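Local atomic coordinates of putative hydrolase (Shewanella frigidimarina, PDB entry 3LHO), a protein that probably acts as an iron(II)-dependent dioxygenase of the 2-oxoadipate dioxygenase/decarboxylase family, whose enzymes turn 2-oxoadipate into 2-hydroxyglutarate. Residues T4-F10 with H60-Y66; I42-N48 with F95-V101; D137-Y143 with F222-V227. All coordinates share one frame; numbering follows the deposited sequence.

Contact 1: residues T4-F10 with H60-Y66; sequences TDVNALF and HFTSIGY. With SO4 (sulfate ion), chain E.
T4 and I64 bring the two backbones closest, 6.1 Å between their CA atoms, and the chains then draw apart along helix 6-20 until L9 and H60 stand 8.9 Å apart from CA to CA. I64 fills the space between them. Its CG1 sits between the backbone N and the carbonyl carbon (chi1 56°), and the extended chain beyond carries CD1 to 3.7 Å from V6 CA and against L9 CD2, while I64 CG2 rests on T4 O. L9 reaches across with CD2, which lies 3.8 Å from F61 CE2 and also touches the carbonyl O of H60. F10 CZ comes in at the edge of the F61 ring, 3.9 Å from CE2. Y66 meets F10 from the opposite direction, its OH at the edge of the F10 ring, close to the ring plane, 3.1 Å from CE2; V6 CG2 touches the edge of the Y66 ring. The Y66 hydroxyl is hydrogen-bonded to P92 O, outside both segments. A leucine in place of Y66 would probably leave P92 O without this partner and open a gap beside F10 and V6. I64 N and Y66 N both bond to F61 O and hold the turn. At the start of helix 6-20, D5 is the N-cap, OD1 taking A8 N at 2.9 Å on its anti lone pair, and a sulfate accepts hydrogen bonds from D5 N and T4 OG1. No hydrogen bond spans the two segments; apolar side chains join them, and the buried Y66 hydroxyl among them finds its acceptor in P92 O.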
loop_
_atom_site.group_PDB
_atom_site.type_symbol
_atom_site.label_atom_id
_atom_site.label_comp_id
_atom_site.label_asym_id
_atom_site.label_seq_id
_atom_site.Cartn_x
_atom_site.Cartn_y
_atom_site.Cartn_z
ATOM N N THR A 4 3.182 -4.718 19.900
ATOM C CA THR A 4 3.039 -6.119 20.321
ATOM C C THR A 4 1.661 -6.717 19.922
ATOM O O THR A 4 1.468 -7.934 19.936
ATOM C CB THR A 4 3.240 -6.242 21.828
ATOM O OG1 THR A 4 2.294 -5.398 22.497
ATOM C CG2 THR A 4 4.680 -5.800 22.229
ATOM N N ASP A 5 0.722 -5.862 19.545
ATOM C CA ASP A 5 -0.621 -6.299 19.171
ATOM C C ASP A 5 -0.966 -5.890 17.729
ATOM O O ASP A 5 -0.873 -4.715 17.354
ATOM C CB ASP A 5 -1.628 -5.706 20.139
ATOM C CG ASP A 5 -3.033 -6.175 19.861
ATOM O OD1 ASP A 5 -3.630 -5.622 18.944
ATOM O OD2 ASP A 5 -3.533 -7.088 20.551
ATOM N N VAL A 6 -1.345 -6.903 16.944
ATOM C CA VAL A 6 -1.637 -6.793 15.519
ATOM C C VAL A 6 -2.803 -5.849 15.284
ATOM O O VAL A 6 -2.722 -5.005 14.406
ATOM C CB VAL A 6 -1.863 -8.174 14.889
ATOM C CG1 VAL A 6 -3.055 -8.902 15.518
ATOM C CG2 VAL A 6 -1.996 -8.062 13.369
ATOM N N ASN A 7 -3.826 -5.899 16.148
ATOM C CA ASN A 7 -4.950 -4.992 15.972
ATOM C C ASN A 7 -4.544 -3.557 16.176
ATOM O O ASN A 7 -4.941 -2.713 15.405
ATOM C CB ASN A 7 -6.144 -5.381 16.848
ATOM C CG ASN A 7 -6.744 -6.678 16.417
ATOM O OD1 ASN A 7 -7.012 -6.892 15.234
ATOM N ND2 ASN A 7 -6.914 -7.588 17.362
ATOM N N ALA A 8 -3.733 -3.287 17.200
ATOM C CA ALA A 8 -3.240 -1.949 17.456
ATOM C C ALA A 8 -2.406 -1.395 16.294
ATOM O O ALA A 8 -2.504 -0.216 15.980
ATOM C CB ALA A 8 -2.423 -1.923 18.757
ATOM N N LEU A 9 -1.588 -2.244 15.654
ATOM C CA LEU A 9 -0.756 -1.806 14.528
ATOM C C LEU A 9 -1.592 -1.357 13.339
ATOM O O LEU A 9 -1.406 -0.259 12.820
ATOM C CB LEU A 9 0.236 -2.909 14.101
ATOM C CG LEU A 9 1.133 -2.669 12.887
ATOM C CD1 LEU A 9 1.896 -1.332 13.009
ATOM C CD2 LEU A 9 2.095 -3.812 12.715
ATOM N N PHE A 10 -2.532 -2.198 12.921
ATOM C CA PHE A 10 -3.433 -1.815 11.855
ATOM C C PHE A 10 -4.362 -0.640 12.195
ATOM O O PHE A 10 -4.584 0.197 11.331
ATOM C CB PHE A 10 -4.195 -3.029 11.346
ATOM C CG PHE A 10 -3.319 -3.993 10.598
ATOM C CD1 PHE A 10 -2.753 -3.631 9.401
ATOM C CD2 PHE A 10 -3.021 -5.257 11.120
ATOM C CE1 PHE A 10 -1.943 -4.516 8.711
ATOM C CE2 PHE A 10 -2.235 -6.145 10.419
ATOM C CZ PHE A 10 -1.681 -5.776 9.224
ATOM N N HIS A 60 8.364 -5.469 11.495
ATOM C CA HIS A 60 7.204 -4.926 12.231
ATOM C C HIS A 60 6.048 -5.893 12.205
ATOM O O HIS A 60 5.168 -5.823 13.036
ATOM C CB HIS A 60 6.810 -3.533 11.719
ATOM C CG HIS A 60 7.833 -2.501 12.042
ATOM N ND1 HIS A 60 7.704 -1.643 13.119
ATOM C CD2 HIS A 60 9.047 -2.243 11.497
ATOM C CE1 HIS A 60 8.792 -0.900 13.213
ATOM N NE2 HIS A 60 9.625 -1.244 12.253
ATOM N N PHE A 61 6.062 -6.821 11.243
ATOM C CA PHE A 61 4.977 -7.791 11.128
ATOM C C PHE A 61 5.402 -9.203 11.587
ATOM O O PHE A 61 4.632 -9.902 12.268
ATOM C CB PHE A 61 4.481 -7.780 9.705
ATOM C CG PHE A 61 3.947 -6.445 9.252
ATOM C CD1 PHE A 61 4.781 -5.494 8.681
ATOM C CD2 PHE A 61 2.619 -6.126 9.453
ATOM C CE1 PHE A 61 4.300 -4.272 8.280
ATOM C CE2 PHE A 61 2.107 -4.916 9.060
ATOM C CZ PHE A 61 2.932 -3.970 8.485
ATOM N N THR A 62 6.600 -9.637 11.219
ATOM C CA THR A 62 7.064 -10.977 11.599
ATOM C C THR A 62 7.257 -11.060 13.109
ATOM O O THR A 62 7.098 -12.119 13.687
ATOM C CB THR A 62 8.337 -11.382 10.897
ATOM O OG1 THR A 62 9.366 -10.424 11.201
ATOM C CG2 THR A 62 8.104 -11.498 9.401
ATOM N N SER A 63 7.488 -9.925 13.757
ATOM C CA SER A 63 7.634 -9.917 15.201
ATOM C C SER A 63 6.316 -10.181 15.953
ATOM O O SER A 63 6.351 -10.502 17.135
ATOM C CB SER A 63 8.222 -8.588 15.618
ATOM O OG SER A 63 7.252 -7.569 15.446
ATOM N N ILE A 64 5.165 -10.039 15.290
ATOM C CA ILE A 64 3.863 -10.260 15.914
ATOM C C ILE A 64 3.075 -11.376 15.194
ATOM O O ILE A 64 1.828 -11.374 15.181
ATOM C CB ILE A 64 3.028 -8.965 15.961
ATOM C CG1 ILE A 64 2.857 -8.339 14.549
ATOM C CG2 ILE A 64 3.678 -7.939 16.915
ATOM C CD1 ILE A 64 1.943 -7.177 14.524
ATOM N N GLY A 65 3.794 -12.278 14.533
ATOM C CA GLY A 65 3.191 -13.495 14.005
ATOM C C GLY A 65 3.043 -13.689 12.520
ATOM O O GLY A 65 2.669 -14.770 12.104
ATOM N N TYR A 66 3.342 -12.670 11.706
ATOM C CA TYR A 66 3.287 -12.856 10.262
ATOM C C TYR A 66 4.374 -13.773 9.785
ATOM O O TYR A 66 5.490 -13.792 10.301
ATOM C CB TYR A 66 3.338 -11.492 9.518
ATOM C CG TYR A 66 2.009 -10.784 9.469
ATOM C CD1 TYR A 66 1.525 -10.016 10.549
ATOM C CD2 TYR A 66 1.186 -10.918 8.358
ATOM C CE1 TYR A 66 0.232 -9.383 10.470
ATOM C CE2 TYR A 66 -0.062 -10.294 8.275
ATOM C CZ TYR A 66 -0.554 -9.551 9.334
ATOM O OH TYR A 66 -1.824 -8.994 9.170
HETATM S S SO4 E . 0.713 -2.352 21.054
HETATM O O1 SO4 E . -0.498 -2.582 21.841
HETATM O O2 SO4 E . 0.804 -3.358 20.011
HETATM O O3 SO4 E . 0.640 -1.021 20.441
HETATM O O4 SO4 E . 1.905 -2.478 21.891
#

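Contact 2: residues I42-N48 with F95-V101; sequences IALRTFN and FISELLV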
loop_
_atom_site.group_PDB
_atom_site.type_symbol
_atom_site.label_atom_id
_atom_site.label_comp_id
_atom_site.label_asym_id
_atom_site.label_seq_id
_atom_site.Cartn_x
_atom_site.Cartn_y
_atom_site.Cartn_z
ATOM N N ILE A 42 -2.854 -4.900 3.053
ATOM C CA ILE A 42 -2.229 -3.584 2.977
ATOM C C ILE A 42 -0.961 -3.681 2.107
ATOM O O ILE A 42 -0.423 -4.790 1.828
ATOM C CB ILE A 42 -1.939 -2.945 4.401
ATOM C CG1 ILE A 42 -0.929 -3.790 5.186
ATOM C CG2 ILE A 42 -3.235 -2.791 5.211
ATOM C CD1 ILE A 42 0.257 -3.108 5.648
ATOM N N ALA A 43 -0.541 -2.531 1.586
ATOM C CA ALA A 43 0.658 -2.455 0.740
ATOM C C ALA A 43 1.568 -1.376 1.285
ATOM O O ALA A 43 1.092 -0.241 1.534
ATOM C CB ALA A 43 0.280 -2.123 -0.716
ATOM N N LEU A 44 2.846 -1.706 1.455
ATOM C CA LEU A 44 3.881 -0.761 1.876
ATOM C C LEU A 44 5.008 -0.735 0.858
ATOM O O LEU A 44 5.182 -1.706 0.113
ATOM C CB LEU A 44 4.420 -1.157 3.261
ATOM C CG LEU A 44 3.444 -1.342 4.401
ATOM C CD1 LEU A 44 4.212 -1.930 5.631
ATOM C CD2 LEU A 44 2.760 -0.013 4.817
ATOM N N ARG A 45 5.768 0.361 0.830
ATOM C CA ARG A 45 6.805 0.575 -0.190
ATOM C C ARG A 45 8.089 1.028 0.468
ATOM O O ARG A 45 8.048 1.687 1.474
ATOM C CB ARG A 45 6.374 1.710 -1.088
ATOM C CG ARG A 45 5.127 1.390 -1.904
ATOM C CD ARG A 45 4.792 2.542 -2.784
ATOM N NE ARG A 45 3.847 2.139 -3.814
ATOM C CZ ARG A 45 3.447 2.884 -4.839
ATOM N NH1 ARG A 45 3.890 4.118 -4.995
ATOM N NH2 ARG A 45 2.590 2.376 -5.725
ATOM N N THR A 46 9.230 0.745 -0.139
ATOM C CA THR A 46 10.505 1.284 0.369
ATOM C C THR A 46 11.544 1.147 -0.733
ATOM O O THR A 46 11.172 0.842 -1.892
ATOM C CB THR A 46 10.961 0.591 1.664
ATOM O OG1 THR A 46 12.046 1.339 2.260
ATOM C CG2 THR A 46 11.382 -0.844 1.408
ATOM N N PHE A 47 12.801 1.451 -0.411
ATOM C CA PHE A 47 13.938 1.233 -1.334
ATOM C C PHE A 47 14.843 0.129 -0.839
ATOM O O PHE A 47 14.883 -0.143 0.354
ATOM C CB PHE A 47 14.771 2.512 -1.434
ATOM C CG PHE A 47 13.991 3.720 -1.858
ATOM C CD1 PHE A 47 13.619 3.894 -3.152
ATOM C CD2 PHE A 47 13.646 4.694 -0.942
ATOM C CE1 PHE A 47 12.912 5.014 -3.554
ATOM C CE2 PHE A 47 12.942 5.802 -1.334
ATOM C CZ PHE A 47 12.565 5.954 -2.644
ATOM N N ASN A 48 15.622 -0.493 -1.735
ATOM C CA ASN A 48 16.565 -1.536 -1.323
ATOM C C ASN A 48 17.886 -0.972 -0.700
ATOM O O ASN A 48 19.013 -1.363 -1.045
ATOM C CB ASN A 48 16.844 -2.463 -2.512
ATOM C CG ASN A 48 17.674 -1.779 -3.560
ATOM O OD1 ASN A 48 17.711 -0.532 -3.633
ATOM N ND2 ASN A 48 18.403 -2.559 -4.318
ATOM N N PHE A 95 1.654 -6.887 2.008
ATOM C CA PHE A 95 2.426 -6.857 0.800
ATOM C C PHE A 95 3.462 -5.731 0.943
ATOM O O PHE A 95 3.082 -4.558 1.190
ATOM C CB PHE A 95 1.503 -6.558 -0.359
ATOM C CG PHE A 95 2.172 -6.641 -1.692
ATOM C CD1 PHE A 95 2.379 -7.867 -2.320
ATOM C CD2 PHE A 95 2.609 -5.456 -2.320
ATOM C CE1 PHE A 95 3.025 -7.938 -3.585
ATOM C CE2 PHE A 95 3.236 -5.491 -3.555
ATOM C CZ PHE A 95 3.451 -6.752 -4.207
ATOM N N ILE A 96 4.741 -6.093 0.818
ATOM C CA ILE A 96 5.845 -5.124 0.983
ATOM C C ILE A 96 6.740 -5.204 -0.232
ATOM O O ILE A 96 7.242 -6.273 -0.615
ATOM C CB ILE A 96 6.649 -5.276 2.298
ATOM C CG1 ILE A 96 5.765 -5.415 3.534
ATOM C CG2 ILE A 96 7.662 -4.088 2.434
ATOM C CD1 ILE A 96 6.594 -5.669 4.867
ATOM N N SER A 97 6.891 -4.069 -0.921
ATOM C CA SER A 97 7.783 -4.037 -2.082
ATOM C C SER A 97 8.946 -3.066 -1.828
ATOM O O SER A 97 8.909 -2.262 -0.878
ATOM C CB SER A 97 7.007 -3.662 -3.337
ATOM O OG SER A 97 6.521 -2.324 -3.300
ATOM N N GLU A 98 10.015 -3.211 -2.599
ATOM C CA GLU A 98 11.133 -2.273 -2.538
ATOM C C GLU A 98 11.637 -2.001 -3.944
ATOM O O GLU A 98 11.785 -2.912 -4.714
ATOM C CB GLU A 98 12.303 -2.763 -1.670
ATOM C CG GLU A 98 13.026 -3.953 -2.154
ATOM C CD GLU A 98 14.143 -4.401 -1.213
ATOM O OE1 GLU A 98 14.322 -3.895 -0.060
ATOM O OE2 GLU A 98 14.817 -5.319 -1.616
ATOM N N LEU A 99 11.918 -0.738 -4.216
ATOM C CA LEU A 99 12.465 -0.342 -5.498
ATOM C C LEU A 99 13.947 -0.696 -5.565
ATOM O O LEU A 99 14.702 -0.486 -4.627
ATOM C CB LEU A 99 12.274 1.179 -5.687
ATOM C CG LEU A 99 12.572 1.785 -7.081
ATOM C CD1 LEU A 99 11.493 1.435 -8.085
ATOM C CD2 LEU A 99 12.684 3.308 -6.942
ATOM N N LEU A 100 14.381 -1.214 -6.709
ATOM C CA LEU A 100 15.786 -1.535 -6.882
ATOM C C LEU A 100 16.510 -0.285 -7.394
ATOM O O LEU A 100 16.487 0.031 -8.580
ATOM C CB LEU A 100 15.900 -2.710 -7.855
ATOM C CG LEU A 100 15.109 -3.966 -7.452
ATOM C CD1 LEU A 100 15.222 -4.990 -8.562
ATOM C CD2 LEU A 100 15.682 -4.560 -6.149
ATOM N N VAL A 101 17.142 0.436 -6.474
ATOM C CA VAL A 101 17.692 1.764 -6.762
ATOM C C VAL A 101 18.771 1.760 -7.842
ATOM O O VAL A 101 18.908 2.738 -8.579
ATOM C CB VAL A 101 18.201 2.416 -5.487
ATOM C CG1 VAL A 101 18.937 3.738 -5.789
ATOM C CG2 VAL A 101 16.980 2.635 -4.550
HETATM O O HOH W 1 3.898 -2.307 -2.405
#
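T46 and E98 lie side by side and point the same way, T46 CG2 3.7 Å from E98 CB, on the face that also carries L44 and I96 and packs on helix 54-62. On the other face F47 and L99 run alongside each other: L99 CD2 comes in the plane of the F47 ring, at its edge, 3.8 Å from CE1, and V101 CG2 crosses to F47 CB. S97, on this face too, shares a water with L44 O, and its OG is also bonded to Y152 OH. N48 ends the pairing. With CG between the backbone N and carbonyl carbon (chi1 71°), its OD1 takes V101 N in a straight bond of 3.1 Å that arrives from above the amide plane, while ND2 goes to E102. E98 lays its carboxylate against N48 CB, and its OE1 accepts from L54 N. Main-chain bonds tie the strands from F95 N on I42 O, 3.0 Å, to N48 N on L99 O; that from T46 N to S97 O is weak. With a 27° angle between their directions, these are the parallel first and last strands of a beta-alpha-beta-beta-beta module, the repeating unit of the vicinal oxygen chelate (glyoxalase) fold.

Contact 3: residues D137-Y143 with F222-V227; sequences DVDKATY and FTDGDV
The type I turn F222-G225, which joins the two strands of the hairpin 217-222/225-230, packs against the start of helix 140-149, and T223 N fastens it by a hydrogen bond of 2.9 Å to V138 O. F222 is the central side chain on the hairpin side. Its CZ lies over one face of the Y143 ring, 3.6 Å from CG and offset toward the rim, with the ring planes at 47°; V138 CG1 runs alongside it at 3.9 Å from CD1. With CG of Y143 anti to the backbone N (chi1 177°), the tyrosine ring runs on past F222, which meets it at the CG end.

Two carboxylates serve the first turn of the helix. D139 is the N-cap: OD1 takes T142 N and T142 OG1, which approach from opposite faces of the carboxylate plane. D224, from the hairpin, accepts from K140 N at 3.0 Å with the syn lone pair of OD1, and its OD2 reaches A141 N through a water. The D139 and D224 carboxylates come within 4.7 Å of each other, OD2 to OD2, a closeness that the positive end of the helix would probably ease. K140 is bent at chi3 (-77°) and lies along the hairpin, CG 4.0 Å from F222 CB and CD against V227 CG2, with CE near the carbonyl O of D224. G225 lies against this chain, and a CB there would come too close to K140 CD. Near the surface, T223 CG2 meets D137 CB at 3.6 Å.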
loop_
_atom_site.group_PDB
_atom_site.type_symbol
_atom_site.label_atom_id
_atom_site.label_comp_id
_atom_site.label_asym_id
_atom_site.label_seq_id
_atom_site.Cartn_x
_atom_site.Cartn_y
_atom_site.Cartn_z
ATOM N N ASP A 137 13.926 16.378 4.234
ATOM C CA ASP A 137 13.638 17.539 3.379
ATOM C C ASP A 137 13.778 17.125 1.921
ATOM O O ASP A 137 14.690 16.380 1.554
ATOM C CB ASP A 137 14.631 18.652 3.628
ATOM C CG ASP A 137 14.468 19.246 4.991
ATOM O OD1 ASP A 137 13.304 19.362 5.419
ATOM O OD2 ASP A 137 15.484 19.542 5.638
ATOM N N VAL A 138 12.877 17.614 1.093
ATOM C CA VAL A 138 12.970 17.344 -0.332
ATOM C C VAL A 138 12.410 18.545 -1.089
ATOM O O VAL A 138 11.424 19.167 -0.651
ATOM C CB VAL A 138 12.267 16.014 -0.677
ATOM C CG1 VAL A 138 10.851 15.955 -0.129
ATOM C CG2 VAL A 138 12.320 15.738 -2.187
ATOM N N ASP A 139 13.052 18.875 -2.205
ATOM C CA ASP A 139 12.612 20.019 -3.034
ATOM C C ASP A 139 11.881 19.550 -4.303
ATOM O O ASP A 139 11.872 18.356 -4.635
ATOM C CB ASP A 139 13.766 20.989 -3.383
ATOM C CG ASP A 139 14.862 20.366 -4.252
ATOM O OD1 ASP A 139 14.719 19.256 -4.804
ATOM O OD2 ASP A 139 15.915 21.017 -4.337
ATOM N N LYS A 140 11.291 20.501 -5.013
ATOM C CA LYS A 140 10.428 20.178 -6.147
ATOM C C LYS A 140 11.217 19.554 -7.273
ATOM O O LYS A 140 10.730 18.619 -7.905
ATOM C CB LYS A 140 9.675 21.429 -6.637
ATOM C CG LYS A 140 8.678 21.974 -5.597
ATOM C CD LYS A 140 7.791 23.094 -6.149
ATOM C CE LYS A 140 8.493 24.386 -6.244
ATOM N NZ LYS A 140 7.610 25.405 -6.934
ATOM N N ALA A 141 12.437 20.046 -7.518
ATOM C CA ALA A 141 13.257 19.550 -8.631
ATOM C C ALA A 141 13.646 18.106 -8.390
ATOM O O ALA A 141 13.724 17.303 -9.351
ATOM C CB ALA A 141 14.537 20.426 -8.818
ATOM N N THR A 142 13.895 17.771 -7.128
ATOM C CA THR A 142 14.211 16.367 -6.745
ATOM C C THR A 142 13.018 15.457 -6.977
ATOM O O THR A 142 13.144 14.395 -7.598
ATOM C CB THR A 142 14.723 16.281 -5.300
ATOM O OG1 THR A 142 15.950 17.011 -5.196
ATOM C CG2 THR A 142 14.992 14.818 -4.897
ATOM N N TYR A 143 11.850 15.883 -6.494
ATOM C CA TYR A 143 10.614 15.192 -6.771
ATOM C C TYR A 143 10.406 14.952 -8.254
ATOM O O TYR A 143 10.099 13.832 -8.643
ATOM C CB TYR A 143 9.428 15.946 -6.193
ATOM C CG TYR A 143 8.112 15.316 -6.495
ATOM C CD1 TYR A 143 7.712 14.163 -5.847
ATOM C CD2 TYR A 143 7.225 15.890 -7.403
ATOM C CE1 TYR A 143 6.453 13.574 -6.108
ATOM C CE2 TYR A 143 5.969 15.290 -7.685
ATOM C CZ TYR A 143 5.590 14.135 -7.019
ATOM O OH TYR A 143 4.368 13.529 -7.288
ATOM N N PHE A 222 7.099 20.683 0.239
ATOM C CA PHE A 222 8.453 20.654 -0.265
ATOM C C PHE A 222 9.205 21.834 0.341
ATOM O O PHE A 222 8.602 22.810 0.847
ATOM C CB PHE A 222 8.482 20.686 -1.803
ATOM C CG PHE A 222 7.934 19.431 -2.452
ATOM C CD1 PHE A 222 8.653 18.252 -2.430
ATOM C CD2 PHE A 222 6.702 19.429 -3.084
ATOM C CE1 PHE A 222 8.147 17.094 -2.985
ATOM C CE2 PHE A 222 6.200 18.291 -3.656
ATOM C CZ PHE A 222 6.926 17.096 -3.596
ATOM N N THR A 223 10.529 21.748 0.309
ATOM C CA THR A 223 11.355 22.834 0.810
ATOM C C THR A 223 11.073 24.142 0.082
ATOM O O THR A 223 11.067 25.181 0.702
ATOM C CB THR A 223 12.879 22.474 0.788
ATOM O OG1 THR A 223 13.300 22.148 -0.539
ATOM C CG2 THR A 223 13.121 21.265 1.671
ATOM N N ASP A 224 10.772 24.093 -1.212
ATOM C CA ASP A 224 10.533 25.313 -1.959
ATOM C C ASP A 224 9.122 25.443 -2.514
ATOM O O ASP A 224 8.925 26.143 -3.485
ATOM C CB ASP A 224 11.574 25.444 -3.100
ATOM C CG ASP A 224 11.671 24.208 -3.975
ATOM O OD1 ASP A 224 10.966 23.208 -3.736
ATOM O OD2 ASP A 224 12.550 24.191 -4.868
ATOM N N GLY A 225 8.132 24.788 -1.907
ATOM C CA GLY A 225 6.755 24.870 -2.397
ATOM C C GLY A 225 5.796 23.911 -1.719
ATOM O O GLY A 225 6.208 22.917 -1.115
ATOM N N ASP A 226 4.522 24.262 -1.797
ATOM C CA ASP A 226 3.415 23.467 -1.302
ATOM C C ASP A 226 2.637 22.964 -2.512
ATOM O O ASP A 226 1.963 23.713 -3.198
ATOM C CB ASP A 226 2.535 24.315 -0.408
ATOM C CG ASP A 226 3.321 24.951 0.709
ATOM O OD1 ASP A 226 3.897 24.192 1.499
ATOM O OD2 ASP A 226 3.389 26.183 0.745
ATOM N N VAL A 227 2.774 21.683 -2.777
ATOM C CA VAL A 227 2.252 21.090 -3.987
ATOM C C VAL A 227 1.166 20.063 -3.695
ATOM O O VAL A 227 1.329 19.153 -2.855
ATOM C CB VAL A 227 3.377 20.438 -4.779
ATOM C CG1 VAL A 227 2.811 19.838 -6.045
ATOM C CG2 VAL A 227 4.497 21.464 -5.100
HETATM O O HOH W 2 13.278 22.713 -6.802
#

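Overall arrangement
Contact 2 lies nearest the metal: the side chain of A43 is about 5 Å from the nickel ion, which is bound by H41, H165 and E235 and probably stands where the iron(II) would. F10 and F61 of contact 1 pack on I42, L44 and I96 of contact 2. The centres of the two are 18 Å apart, with F61 CE1 3.5 Å from L44 CD1 and F10 CE1 3.7 Å from I42 CG1; the side chain of F10 is about 12 Å from the nickel. Contact 3, about 22 Å from contact 2 and 34 Å from contact 1 between centres, joins the hairpin to the start of helix 140-149 at the surface; its nearest atoms are about 9 Å from those of contact 2.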